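Side-chain contacts in alginate lyase A1-II' (Sphingomonas sp. A1, PDB 2CWS), which probably cleaves alginate as a polysaccharide lyase of family 7, this chain being the alginate lyase domain of a longer protein: residues Ile106-Ile111 with Ala216-Tyr221; Pro123-Val128 with Ala173-Asn178; Phe200-Tyr205 with Tyr221-Ser226. All blocks are in the same frame, centred on the assembly; numbering follows the deposited sequence. Where two conformers were deposited one is given.

Contact 1 (Ile106-Ile111 with Ala216-Tyr221); sequences IIVAQI and AIAKLY. With SO4 (sulfate ion), chain B.
I106 and V108 meet A216 and A218 in a buried apolar contact between the two sheets of the domain. Strand 106-114 belongs to one sheet and strand 215-228 to the other. The short strand segments run in roughly the same direction, with an angle of 29° between them and 9.0 Å between their axes at closest approach. I106 does most of the touching. Its CG1 sits between the backbone N and the carbonyl carbon, chi1 68°, which leaves CG2 beside the backbone N. The two branches therefore reach different alanines. CG2 of I106 lies 3.7 Å from CB of A216. At the end of the other branch, CD1 of I106 lies 4.1 Å from CB of A218. V108 adds a looser contact, its CG1 4.4 Å from the same A218 CB. Each alanine offers a single methyl, and the longer isoleucine spans the distance. T97, on strand 88-99 beside strand 215-228, also packs on both I106 and V108. Q110 belongs to the other face of strand 106-114. Its NE2 makes a weak hydrogen bond of 3.4 Å to O1 of a bound sulfate, and another bond to E69. H112 and R67 also bind that ion. Facing sheets joined by small apolar side chains form the core of a beta sandwich, consistent with the concanavalin-like fold of this family.

Contact 2 (Pro123-Val128 with Ala173-Asn178); sequences PLVKAV and AYVTMN
V125 places CG1 opposite its backbone N, chi1 179°, while V175 turns its own CG1 away from the carbonyl carbon, chi1 -62°. These settings bring the two methyls together at 4.0 Å, V125 CG1 to V175 CG1. The contact is inter-sheet packing in a beta sandwich. Strand 120-130 lies in one sheet and strand 172-177 in the other. The two valine side chains point in opposing directions and pass side by side, so each presents one flank rather than meeting end on. V125 sits at a classic beta bulge, where L124 and V125 both face I111 of the neighbouring strand. The chain turns a corner here, at L124. V125 also packs on I111, and V175 on M136 of strand 133-139, so the contact is closed in by the strand on each side of strand 120-130. A127, two residues further on, packs on M164 of the opposing sheet. The alternate residues turn the other way: K126 forms a salt bridge with D148, and T176 OG1 is hydrogen-bonded to T181 OG1. The second branch of V125 is used as well. It reaches the start of the facing segment, with CG2 of V125 4.3 Å from CB of A173.

Contact 3 (Phe200-Tyr205 with Tyr221-Ser226); sequences FKAGNY and YSLSVS. With SO4 (sulfate ion), chain B.
L223 and V225 reach from strand 215-228 to A202 and F200 in the opposite sheet. Their segment starts at a corner, where Y221 and S222 both face S94 in a classic beta bulge. Y221 OH is hydrogen-bonded to D46, and S222 OG to S94 OG. L223 comes next and points inward. Its CG lies opposite the backbone N, chi1 176°, and its CD1 is 4.0 Å from CB of A202. L70 and L93 also pack on L223. Two residues on, V225 points inward again and meets the ring of F200 obliquely. V225 CG1 is 3.8 Å from F200 CD1, and V225 CG2 is 4.1 Å from the same ring atom. I111 and W83 also touch the F200 ring. Beyond the corner at G203, Y205 points its hydroxyl at the bound sulfate, probably picked up from the crystallisation liquor. Y205 OH donates a 2.7 Å hydrogen bond to sulfate O3, which lies at the ring edge near its plane. R67 makes a cation-pi contact with the ring and also binds the ion. A phenylalanine in place of Y205 would probably leave sulfate O3 and S63 OG without this hydroxyl as a partner. The chemistry implies two roles for segment 200-205: F200 and A202 pack on the other sheet through apolar groups, while Y205 supplies a polar group to the anion site.

All three contacts join the same two sheets through apolar side chains. Contacts 1 and 2 are fully buried. Contact 3 is partly buried, since L223 and V225 are partly exposed. Contacts 1 and 3 both use strand 215-228, on either side of the corner at Y221. Their first segments are adjacent in one sheet, with I107 N 2.8 Å from Y205 O. Segment 123-128 of contact 2 lies on the other side of strand 106-114, where A109 O is 2.9 Å from A127 N. Contact 2 does not touch contact 3. Aliphatic groups alone meet in contacts 1 and 2, whereas contact 3 adds an aromatic ring. The sulfate touches contacts 1 and 3, through Q110 and Y205.

Contact 1 (Ile106-Ile111 with Ala216-Tyr221)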
loop_
_atom_site.group_PDB
_atom_site.type_symbol
_atom_site.label_atom_id
_atom_site.label_comp_id
_atom_site.label_asym_id
_atom_site.label_seq_id
_atom_site.Cartn_x
_atom_site.Cartn_y
_atom_site.Cartn_z
ATOM N N ILE A 106 1.363 -4.676 10.483
ATOM C CA ILE A 106 0.569 -3.878 9.554
ATOM C C ILE A 106 1.217 -4.006 8.179
ATOM O O ILE A 106 2.336 -4.453 8.037
ATOM C CB ILE A 106 0.450 -2.384 9.940
ATOM C CG1 ILE A 106 1.799 -1.646 9.816
ATOM C CG2 ILE A 106 -0.152 -2.240 11.316
ATOM C CD1 ILE A 106 1.650 -0.121 10.022
ATOM N N ILE A 107 0.425 -3.635 7.153
ATOM C CA ILE A 107 0.906 -3.546 5.769
ATOM C C ILE A 107 0.988 -2.066 5.436
ATOM O O ILE A 107 0.011 -1.319 5.615
ATOM C CB ILE A 107 0.003 -4.351 4.813
ATOM C CG1 ILE A 107 0.238 -5.833 5.024
ATOM C CG2 ILE A 107 0.217 -3.919 3.354
ATOM C CD1 ILE A 107 -0.763 -6.740 4.324
ATOM N N VAL A 108 2.148 -1.634 4.909
ATOM C CA VAL A 108 2.416 -0.214 4.669
ATOM C C VAL A 108 2.491 0.136 3.198
ATOM O O VAL A 108 2.519 1.334 2.876
ATOM C CB VAL A 108 3.682 0.282 5.422
ATOM C CG1 VAL A 108 3.473 0.201 6.926
ATOM C CG2 VAL A 108 4.905 -0.512 4.965
ATOM N N ALA A 109 2.494 -0.833 2.299
ATOM C CA ALA A 109 2.452 -0.569 0.877
ATOM C C ALA A 109 2.035 -1.832 0.161
ATOM O O ALA A 109 2.210 -2.949 0.684
ATOM C CB ALA A 109 3.821 -0.100 0.357
ATOM N N GLN A 110 1.482 -1.661 -1.032
ATOM C CA GLN A 110 1.084 -2.823 -1.851
ATOM C C GLN A 110 1.251 -2.503 -3.325
ATOM O O GLN A 110 1.214 -1.348 -3.761
ATOM C CB GLN A 110 -0.407 -3.242 -1.665
ATOM C CG GLN A 110 -0.838 -3.338 -0.217
ATOM C CD GLN A 110 -2.181 -4.010 -0.108
ATOM O OE1 GLN A 110 -2.373 -5.110 -0.668
ATOM N NE2 GLN A 110 -3.096 -3.386 0.616
ATOM N N ILE A 111 1.331 -3.590 -4.106
ATOM C CA ILE A 111 0.827 -3.598 -5.478
ATOM C C ILE A 111 -0.384 -4.528 -5.430
ATOM O O ILE A 111 -0.214 -5.688 -5.037
ATOM C CB ILE A 111 1.840 -4.095 -6.530
ATOM C CG1 ILE A 111 3.051 -3.182 -6.602
ATOM C CG2 ILE A 111 1.124 -4.198 -7.879
ATOM C CD1 ILE A 111 4.089 -3.724 -7.573
ATOM N N ALA A 216 -3.080 1.409 14.948
ATOM C CA ALA A 216 -1.751 1.613 14.388
ATOM C C ALA A 216 -1.622 3.013 13.791
ATOM O O ALA A 216 -2.617 3.642 13.400
ATOM C CB ALA A 216 -1.461 0.589 13.286
ATOM N N ILE A 217 -0.374 3.462 13.740
ATOM C CA ILE A 217 -0.007 4.721 13.089
ATOM C C ILE A 217 1.155 4.442 12.155
ATOM O O ILE A 217 2.174 3.908 12.597
ATOM C CB ILE A 217 0.421 5.789 14.099
ATOM C CG1 ILE A 217 -0.697 6.125 15.103
ATOM C CG2 ILE A 217 0.906 7.042 13.376
ATOM C CD1 ILE A 217 -0.218 6.959 16.302
ATOM N N ALA A 218 1.004 4.852 10.900
ATOM C CA ALA A 218 2.114 4.822 9.946
ATOM C C ALA A 218 2.252 6.216 9.344
ATOM O O ALA A 218 1.256 6.947 9.231
ATOM C CB ALA A 218 1.883 3.812 8.822
ATOM N N LYS A 219 3.485 6.577 8.973
ATOM C CA LYS A 219 3.801 7.862 8.419
ATOM C C LYS A 219 4.523 7.759 7.096
ATOM O O LYS A 219 5.320 6.810 6.894
ATOM C CB LYS A 219 4.765 8.625 9.380
ATOM C CG LYS A 219 4.039 9.193 10.572
ATOM C CD LYS A 219 5.006 9.934 11.521
ATOM C CE LYS A 219 4.213 10.775 12.515
ATOM N NZ LYS A 219 5.126 11.572 13.415
ATOM N N LEU A 220 4.281 8.746 6.242
ATOM C CA LEU A 220 5.058 8.930 5.014
ATOM C C LEU A 220 5.602 10.366 5.003
ATOM O O LEU A 220 4.907 11.317 5.309
ATOM C CB LEU A 220 4.206 8.688 3.770
ATOM C CG LEU A 220 3.723 7.221 3.600
ATOM C CD1 LEU A 220 2.791 7.102 2.421
ATOM C CD2 LEU A 220 4.895 6.278 3.440
ATOM N N TYR A 221 6.878 10.455 4.555
ATOM C CA TYR A 221 7.535 11.749 4.358
ATOM C C TYR A 221 7.701 12.063 2.875
ATOM O O TYR A 221 7.829 13.216 2.507
ATOM C CB TYR A 221 8.938 11.764 5.010
ATOM C CG TYR A 221 8.844 11.614 6.520
ATOM C CD1 TYR A 221 8.996 10.363 7.098
ATOM C CD2 TYR A 221 8.567 12.696 7.332
ATOM C CE1 TYR A 221 8.893 10.186 8.458
ATOM C CE2 TYR A 221 8.463 12.510 8.702
ATOM C CZ TYR A 221 8.624 11.282 9.260
ATOM O OH TYR A 221 8.543 11.069 10.624
HETATM S S SO4 B . -6.806 -6.398 0.393
HETATM O O1 SO4 B . -6.024 -5.040 0.192
HETATM O O2 SO4 B . -7.024 -7.089 -0.859
HETATM O O3 SO4 B . -6.064 -7.268 1.227
HETATM O O4 SO4 B . -8.107 -6.114 0.988
#

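Contact 2 (Pro123-Val128 with Ala173-Asn178)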
loop_
_atom_site.group_PDB
_atom_site.type_symbol
_atom_site.label_atom_id
_atom_site.label_comp_id
_atom_site.label_asym_id
_atom_site.label_seq_id
_atom_site.Cartn_x
_atom_site.Cartn_y
_atom_site.Cartn_z
ATOM N N PRO A 123 -3.926 -9.354 -4.119
ATOM C CA PRO A 123 -2.694 -8.515 -4.004
ATOM C C PRO A 123 -1.580 -9.257 -4.720
ATOM O O PRO A 123 -1.571 -10.477 -4.752
ATOM C CB PRO A 123 -2.419 -8.430 -2.525
ATOM C CG PRO A 123 -3.319 -9.411 -1.874
ATOM C CD PRO A 123 -4.368 -9.894 -2.833
ATOM N N LEU A 124 -0.648 -8.454 -5.245
ATOM C CA LEU A 124 0.604 -9.009 -5.776
ATOM C C LEU A 124 1.779 -8.819 -4.814
ATOM O O LEU A 124 2.479 -9.777 -4.507
ATOM C CB LEU A 124 0.939 -8.345 -7.120
ATOM C CG LEU A 124 2.316 -8.783 -7.712
ATOM C CD1 LEU A 124 2.284 -10.277 -8.092
ATOM C CD2 LEU A 124 2.676 -7.903 -8.896
ATOM N N VAL A 125 2.005 -7.594 -4.346
ATOM C CA VAL A 125 3.080 -7.311 -3.383
ATOM C C VAL A 125 2.446 -6.728 -2.138
ATOM O O VAL A 125 1.643 -5.794 -2.250
ATOM C CB VAL A 125 4.134 -6.346 -3.944
ATOM C CG1 VAL A 125 5.207 -6.068 -2.881
ATOM C CG2 VAL A 125 4.729 -6.890 -5.256
ATOM N N LYS A 126 2.841 -7.218 -0.984
ATOM C CA LYS A 126 2.444 -6.668 0.305
ATOM C C LYS A 126 3.663 -6.386 1.141
ATOM O O LYS A 126 4.466 -7.301 1.401
ATOM C CB LYS A 126 1.538 -7.651 1.084
ATOM C CG LYS A 126 0.295 -8.051 0.269
ATOM C CD LYS A 126 -0.376 -9.335 0.820
ATOM C CE LYS A 126 0.485 -10.567 0.415
ATOM N NZ LYS A 126 -0.180 -11.811 0.926
ATOM N N ALA A 127 3.849 -5.130 1.558
ATOM C CA ALA A 127 4.990 -4.743 2.396
ATOM C C ALA A 127 4.540 -4.848 3.837
ATOM O O ALA A 127 3.827 -3.972 4.339
ATOM C CB ALA A 127 5.466 -3.352 1.997
ATOM N N VAL A 128 4.921 -5.952 4.489
ATOM C CA VAL A 128 4.453 -6.288 5.832
ATOM C C VAL A 128 5.461 -5.858 6.873
ATOM O O VAL A 128 6.582 -6.395 6.919
ATOM C CB VAL A 128 4.219 -7.803 5.940
ATOM C CG1 VAL A 128 3.690 -8.142 7.334
ATOM C CG2 VAL A 128 3.264 -8.303 4.843
ATOM N N ALA A 173 8.839 -8.318 -10.312
ATOM C CA ALA A 173 8.722 -7.385 -9.181
ATOM C C ALA A 173 10.081 -7.244 -8.508
ATOM O O ALA A 173 10.712 -8.257 -8.159
ATOM C CB ALA A 173 7.714 -7.882 -8.162
ATOM N N TYR A 174 10.493 -6.011 -8.294
ATOM C CA TYR A 174 11.711 -5.649 -7.587
ATOM C C TYR A 174 11.276 -4.920 -6.321
ATOM O O TYR A 174 10.612 -3.886 -6.405
ATOM C CB TYR A 174 12.622 -4.751 -8.449
ATOM C CG TYR A 174 12.995 -5.431 -9.747
ATOM C CD1 TYR A 174 12.151 -5.380 -10.857
ATOM C CD2 TYR A 174 14.195 -6.132 -9.845
ATOM C CE1 TYR A 174 12.477 -6.008 -12.055
ATOM C CE2 TYR A 174 14.542 -6.768 -11.030
ATOM C CZ TYR A 174 13.686 -6.685 -12.110
ATOM O OH TYR A 174 14.020 -7.343 -13.307
ATOM N N VAL A 175 11.636 -5.483 -5.173
ATOM C CA VAL A 175 11.169 -4.990 -3.879
ATOM C C VAL A 175 12.384 -4.550 -3.085
ATOM O O VAL A 175 13.333 -5.327 -2.917
ATOM C CB VAL A 175 10.298 -6.057 -3.174
ATOM C CG1 VAL A 175 9.054 -6.339 -4.025
ATOM C CG2 VAL A 175 11.052 -7.351 -2.864
ATOM N N THR A 176 12.344 -3.313 -2.586
ATOM C CA THR A 176 13.549 -2.711 -2.033
ATOM C C THR A 176 13.259 -2.010 -0.731
ATOM O O THR A 176 12.297 -1.235 -0.614
ATOM C CB THR A 176 14.045 -1.608 -3.018
ATOM O OG1 THR A 176 14.288 -2.244 -4.299
ATOM C CG2 THR A 176 15.317 -0.911 -2.560
ATOM N N MET A 177 14.154 -2.226 0.236
ATOM C CA MET A 177 14.201 -1.428 1.460
ATOM C C MET A 177 15.601 -0.908 1.649
ATOM O O MET A 177 16.554 -1.699 1.660
ATOM C CB MET A 177 13.845 -2.297 2.702
ATOM C CG MET A 177 12.399 -2.744 2.676
ATOM S SD MET A 177 11.237 -1.404 3.012
ATOM C CE MET A 177 11.500 -1.244 4.813
ATOM N N ASN A 178 15.733 0.392 1.779
ATOM C CA ASN A 178 17.028 1.017 2.100
ATOM C C ASN A 178 18.102 0.590 1.117
ATOM O O ASN A 178 19.235 0.317 1.494
ATOM C CB ASN A 178 17.448 0.745 3.539
ATOM C CG ASN A 178 16.359 1.187 4.532
ATOM O OD1 ASN A 178 15.586 2.129 4.263
ATOM N ND2 ASN A 178 16.327 0.530 5.653
#

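Contact 3 (Phe200-Tyr205 with Tyr221-Ser226)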
loop_
_atom_site.group_PDB
_atom_site.type_symbol
_atom_site.label_atom_id
_atom_site.label_comp_id
_atom_site.label_asym_id
_atom_site.label_seq_id
_atom_site.Cartn_x
_atom_site.Cartn_y
_atom_site.Cartn_z
ATOM N N PHE A 200 -0.890 0.703 -7.300
ATOM C CA PHE A 200 -0.157 0.824 -6.048
ATOM C C PHE A 200 -1.084 1.208 -4.904
ATOM O O PHE A 200 -2.136 1.845 -5.101
ATOM C CB PHE A 200 0.942 1.872 -6.175
ATOM C CG PHE A 200 2.120 1.467 -7.049
ATOM C CD1 PHE A 200 2.428 2.116 -8.228
ATOM C CD2 PHE A 200 2.936 0.418 -6.624
ATOM C CE1 PHE A 200 3.529 1.754 -8.968
ATOM C CE2 PHE A 200 4.055 0.071 -7.390
ATOM C CZ PHE A 200 4.361 0.715 -8.547
ATOM N N LYS A 201 -0.649 0.882 -3.668
ATOM C CA LYS A 201 -1.289 1.369 -2.458
ATOM C C LYS A 201 -0.202 1.734 -1.463
ATOM O O LYS A 201 0.895 1.132 -1.479
ATOM C CB LYS A 201 -2.203 0.305 -1.789
ATOM C CG LYS A 201 -3.195 -0.334 -2.744
ATOM C CD LYS A 201 -4.335 -1.032 -2.000
ATOM C CE LYS A 201 -5.444 -0.021 -1.663
ATOM N NZ LYS A 201 -6.426 -0.623 -0.722
ATOM N N ALA A 202 -0.506 2.661 -0.557
ATOM C CA ALA A 202 0.449 3.028 0.502
ATOM C C ALA A 202 -0.338 3.610 1.653
ATOM O O ALA A 202 -1.218 4.460 1.451
ATOM C CB ALA A 202 1.449 4.067 -0.007
ATOM N N GLY A 203 0.017 3.184 2.878
ATOM C CA GLY A 203 -0.622 3.770 4.050
ATOM C C GLY A 203 -0.540 2.818 5.226
ATOM O O GLY A 203 0.589 2.430 5.610
ATOM N N ASN A 204 -1.703 2.450 5.786
ATOM C CA ASN A 204 -1.720 1.718 7.071
ATOM C C ASN A 204 -2.878 0.739 6.996
ATOM O O ASN A 204 -4.024 1.072 7.274
ATOM C CB ASN A 204 -1.902 2.715 8.198
ATOM C CG ASN A 204 -1.984 2.115 9.573
ATOM O OD1 ASN A 204 -2.283 2.918 10.538
ATOM N ND2 ASN A 204 -1.811 0.857 9.724
ATOM N N TYR A 205 -2.568 -0.531 6.671
ATOM C CA TYR A 205 -3.564 -1.579 6.520
ATOM C C TYR A 205 -3.302 -2.518 7.710
ATOM O O TYR A 205 -2.301 -3.244 7.742
ATOM C CB TYR A 205 -3.377 -2.233 5.172
ATOM C CG TYR A 205 -4.292 -3.415 4.858
ATOM C CD1 TYR A 205 -5.560 -3.554 5.400
ATOM C CD2 TYR A 205 -3.837 -4.350 3.939
ATOM C CE1 TYR A 205 -6.364 -4.626 5.036
ATOM C CE2 TYR A 205 -4.621 -5.428 3.566
ATOM C CZ TYR A 205 -5.875 -5.575 4.153
ATOM O OH TYR A 205 -6.699 -6.611 3.793
ATOM N N TYR A 221 6.878 10.455 4.555
ATOM C CA TYR A 221 7.535 11.749 4.358
ATOM C C TYR A 221 7.701 12.063 2.875
ATOM O O TYR A 221 7.829 13.216 2.507
ATOM C CB TYR A 221 8.938 11.764 5.010
ATOM C CG TYR A 221 8.844 11.614 6.520
ATOM C CD1 TYR A 221 8.996 10.363 7.098
ATOM C CD2 TYR A 221 8.567 12.696 7.332
ATOM C CE1 TYR A 221 8.893 10.186 8.458
ATOM C CE2 TYR A 221 8.463 12.510 8.702
ATOM C CZ TYR A 221 8.624 11.282 9.260
ATOM O OH TYR A 221 8.543 11.069 10.624
ATOM N N SER A 222 7.643 11.040 2.015
ATOM C CA SER A 222 7.696 11.253 0.564
ATOM C C SER A 222 6.969 10.064 -0.080
ATOM O O SER A 222 6.960 8.963 0.504
ATOM C CB SER A 222 9.132 11.391 0.065
ATOM O OG SER A 222 9.857 10.234 0.373
ATOM N N LEU A 223 6.398 10.312 -1.265
ATOM C CA LEU A 223 5.613 9.256 -1.958
ATOM C C LEU A 223 5.493 9.659 -3.403
ATOM O O LEU A 223 4.951 10.735 -3.692
ATOM C CB LEU A 223 4.210 9.150 -1.350
ATOM C CG LEU A 223 3.243 8.166 -2.040
ATOM C CD1 LEU A 223 3.743 6.734 -1.977
ATOM C CD2 LEU A 223 1.851 8.311 -1.434
ATOM N N SER A 224 6.003 8.835 -4.323
ATOM C CA SER A 224 5.918 9.138 -5.721
ATOM C C SER A 224 5.688 7.862 -6.515
ATOM O O SER A 224 6.070 6.778 -6.108
ATOM C CB SER A 224 7.150 9.909 -6.237
ATOM O OG SER A 224 8.278 9.106 -6.140
ATOM N N VAL A 225 5.100 8.037 -7.692
ATOM C CA VAL A 225 4.884 6.953 -8.643
ATOM C C VAL A 225 5.336 7.422 -10.020
ATOM O O VAL A 225 5.041 8.527 -10.423
ATOM C CB VAL A 225 3.394 6.572 -8.678
ATOM C CG1 VAL A 225 3.127 5.564 -9.781
ATOM C CG2 VAL A 225 2.917 6.042 -7.339
ATOM N N SER A 226 6.030 6.508 -10.726
ATOM C CA SER A 226 6.508 6.763 -12.078
ATOM C C SER A 226 6.170 5.575 -12.952
ATOM O O SER A 226 6.509 4.441 -12.649
ATOM C CB SER A 226 8.031 6.987 -12.068
ATOM O OG SER A 226 8.566 7.123 -13.375
HETATM S S SO4 B . -6.806 -6.398 0.393
HETATM O O1 SO4 B . -6.024 -5.040 0.192
HETATM O O2 SO4 B . -7.024 -7.089 -0.859
HETATM O O3 SO4 B . -6.064 -7.268 1.227
HETATM O O4 SO4 B . -8.107 -6.114 0.988
#